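Local atomic coordinates of Non-reducing end beta-L-arabinofuranosidase (Bacteroides thetaiotaomicron, PDB entry 5MQO), a protein that probably acts as a glycoside hydrolase of family GH127, in the breakdown of plant pectin by a gut bacterium. Residues A[609-614]-A[683-688]. Sequence-based numbering, arbitrary orientation.
Sequences ESMDIA and GNRGKG
The guanidinium of Arg685 carries Met611 on one face, with Met611 CG 4.0 Å above the plane and over its centre, while Glu609 OE1 and Asp612 OD2 lie in plane at its edge. Asp612 is gripped end-on by two nitrogens: Arg685 NH1 reaches Asp612 OD2 at 2.8 Å, and Arg685 NH2 reaches Asp612 OD1 on its syn side. The planes are 44° apart, so this fork is twisted rather than flat. The other N-H of Arg685 NH1 points almost straight at Glu609 OE1, 3.0 Å away at 176°, which makes the three residues a salt-bridge network. In the Arg685 chain, extended at CD, the bend at chi3 (-64°) swings NE off the line of the chain. Glu609 OE2 also accepts a hydrogen bond from Gly683 N, 3.3 Å away and above the carboxylate plane, and thus joins side chain to loop backbone. An alanine in place of Arg685 would probably leave two neighbouring carboxylates without their shared counter-charge and Met611 CG without the flat group it covers. Within the C-terminal domain, the network ties the loop after strand 604-609 to the one between strands 670-678 and 690-697; Ile677 touches Glu609, Asp612 and Arg685, and Ile637 of strand 631-637 also packs on Arg685.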
ATOM      1  N   GLU A 609       1.444  22.357   6.320  1.00 56.68           N
ATOM      2  CA  GLU A 609       2.801  22.581   6.904  1.00 55.29           C
ATOM      3  C   GLU A 609       2.994  24.037   7.304  1.00 53.45           C
ATOM      4  O   GLU A 609       2.369  24.903   6.733  1.00 50.93           O
ATOM      5  CB  GLU A 609       3.918  22.220   5.939  1.00 55.46           C
ATOM      6  CG  GLU A 609       3.849  20.819   5.423  1.00 57.59           C
ATOM      7  CD  GLU A 609       5.178  20.297   4.942  1.00 59.84           C
ATOM      8  OE1 GLU A 609       5.349  20.148   3.723  1.00 64.00           O
ATOM      9  OE2 GLU A 609       6.045  19.999   5.783  1.00 62.72           O
ATOM     10  N   SER A 610       3.894  24.295   8.250  1.00 53.75           N
ATOM     11  CA  SER A 610       4.034  25.633   8.855  1.00 55.51           C
ATOM     12  C   SER A 610       4.524  26.660   7.868  1.00 57.71           C
ATOM     13  O   SER A 610       4.106  27.798   7.950  1.00 59.63           O
ATOM     14  CB  SER A 610       4.952  25.629  10.083  1.00 56.40           C
ATOM     15  OG  SER A 610       6.088  24.781   9.900  1.00 57.22           O
ATOM     16  N   MET A 611       5.368  26.257   6.918  1.00 60.22           N
ATOM     17  CA  MET A 611       5.833  27.166   5.856  1.00 60.80           C
ATOM     18  C   MET A 611       4.769  27.612   4.819  1.00 61.21           C
ATOM     19  O   MET A 611       5.072  28.482   4.025  1.00 63.95           O
ATOM     20  CB  MET A 611       7.099  26.610   5.157  1.00 61.93           C
ATOM     21  CG  MET A 611       6.964  25.350   4.296  1.00 64.26           C
ATOM     22  SD  MET A 611       6.981  23.776   5.206  1.00 72.62           S
ATOM     23  CE  MET A 611       8.638  23.669   5.905  1.00 69.45           C
ATOM     24  N   ASP A 612       3.564  27.023   4.803  1.00 60.30           N
ATOM     25  CA  ASP A 612       2.455  27.457   3.923  1.00 59.72           C
ATOM     26  C   ASP A 612       1.421  28.310   4.670  1.00 59.07           C
ATOM     27  O   ASP A 612       0.300  28.439   4.211  1.00 59.46           O
ATOM     28  CB  ASP A 612       1.675  26.262   3.329  1.00 59.86           C
ATOM     29  CG  ASP A 612       2.489  25.390   2.377  1.00 60.54           C
ATOM     30  OD1 ASP A 612       3.245  25.942   1.550  1.00 57.99           O
ATOM     31  OD2 ASP A 612       2.315  24.130   2.447  1.00 59.82           O
ATOM     32  N   ILE A 613       1.763  28.858   5.825  1.00 59.98           N
ATOM     33  CA  ILE A 613       0.852  29.748   6.561  1.00 61.49           C
ATOM     34  C   ILE A 613       1.400  31.144   6.359  1.00 63.04           C
ATOM     35  O   ILE A 613       2.559  31.402   6.695  1.00 65.28           O
ATOM     36  CB  ILE A 613       0.836  29.433   8.086  1.00 61.10           C
ATOM     37  CG1 ILE A 613       0.463  27.948   8.315  1.00 60.59           C
ATOM     38  CG2 ILE A 613      -0.095  30.398   8.845  1.00 59.21           C
ATOM     39  CD1 ILE A 613       0.677  27.454   9.729  1.00 60.63           C
ATOM     40  N   ALA A 614       0.592  32.056   5.833  1.00 63.70           N
ATOM     41  CA  ALA A 614       1.069  33.429   5.654  1.00 67.11           C
ATOM     42  C   ALA A 614       1.442  34.055   7.011  1.00 69.38           C
ATOM     43  O   ALA A 614       0.788  33.786   8.016  1.00 66.65           O
ATOM     44  CB  ALA A 614       0.029  34.279   4.923  1.00 66.97           C
ATOM     45  N   GLY A 683       7.093  17.298   4.274  1.00 56.46           N
ATOM     46  CA  GLY A 683       8.473  17.183   4.694  1.00 57.92           C
ATOM     47  C   GLY A 683       9.492  17.139   3.574  1.00 59.57           C
ATOM     48  O   GLY A 683      10.495  16.481   3.725  1.00 62.48           O
ATOM     49  N   ASN A 684       9.248  17.820   2.459  1.00 61.26           N
ATOM     50  CA  ASN A 684      10.255  17.962   1.392  1.00 62.95           C
ATOM     51  C   ASN A 684      10.822  19.398   1.337  1.00 64.32           C
ATOM     52  O   ASN A 684      11.558  19.726   0.405  1.00 68.84           O
ATOM     53  CB  ASN A 684       9.653  17.589   0.010  1.00 62.96           C
ATOM     54  CG  ASN A 684       9.426  16.100  -0.152  1.00 62.90           C
ATOM     55  OD1 ASN A 684      10.315  15.368  -0.569  1.00 63.67           O
ATOM     56  ND2 ASN A 684       8.233  15.644   0.184  1.00 64.09           N
ATOM     57  N   ARG A 685      10.475  20.253   2.305  1.00 62.35           N
ATOM     58  CA  ARG A 685      10.869  21.665   2.288  1.00 59.07           C
ATOM     59  C   ARG A 685      11.437  22.068   3.655  1.00 58.70           C
ATOM     60  O   ARG A 685      11.176  23.141   4.188  1.00 57.87           O
ATOM     61  CB  ARG A 685       9.666  22.512   1.905  1.00 58.27           C
ATOM     62  CG  ARG A 685       9.113  22.214   0.516  1.00 59.18           C
ATOM     63  CD  ARG A 685       7.812  22.975   0.241  1.00 60.09           C
ATOM     64  NE  ARG A 685       6.740  22.544   1.140  1.00 60.79           N
ATOM     65  CZ  ARG A 685       5.548  23.117   1.268  1.00 60.01           C
ATOM     66  NH1 ARG A 685       4.691  22.618   2.144  1.00 59.40           N
ATOM     67  NH2 ARG A 685       5.211  24.178   0.553  1.00 59.82           N
ATOM     68  N   GLY A 686      12.222  21.178   4.229  1.00 60.54           N
ATOM     69  CA  GLY A 686      12.924  21.463   5.469  1.00 62.95           C
ATOM     70  C   GLY A 686      12.137  21.035   6.676  1.00 63.39           C
ATOM     71  O   GLY A 686      11.038  20.532   6.548  1.00 64.57           O
ATOM     72  N   LYS A 687      12.754  21.217   7.839  1.00 66.63           N
ATOM     73  CA  LYS A 687      12.132  21.028   9.144  1.00 66.44           C
ATOM     74  C   LYS A 687      11.048  22.049   9.372  1.00 63.46           C
ATOM     75  O   LYS A 687      11.224  23.201   9.044  1.00 63.58           O
ATOM     76  CB  LYS A 687      13.187  21.196  10.249  1.00 72.32           C
ATOM     77  CG  LYS A 687      12.678  20.951  11.676  1.00 78.52           C
ATOM     78  CD  LYS A 687      13.713  20.222  12.554  1.00 82.96           C
ATOM     79  CE  LYS A 687      13.421  20.348  14.052  1.00 84.70           C
ATOM     80  NZ  LYS A 687      13.906  21.657  14.592  1.00 85.73           N
ATOM     81  N   GLY A 688       9.942  21.634   9.972  1.00 60.06           N
ATOM     82  CA  GLY A 688       8.882  22.574  10.313  1.00 57.25           C
ATOM     83  C   GLY A 688       7.803  21.858  11.085  1.00 56.94           C
ATOM     84  O   GLY A 688       8.069  20.845  11.716  1.00 55.92           O
TER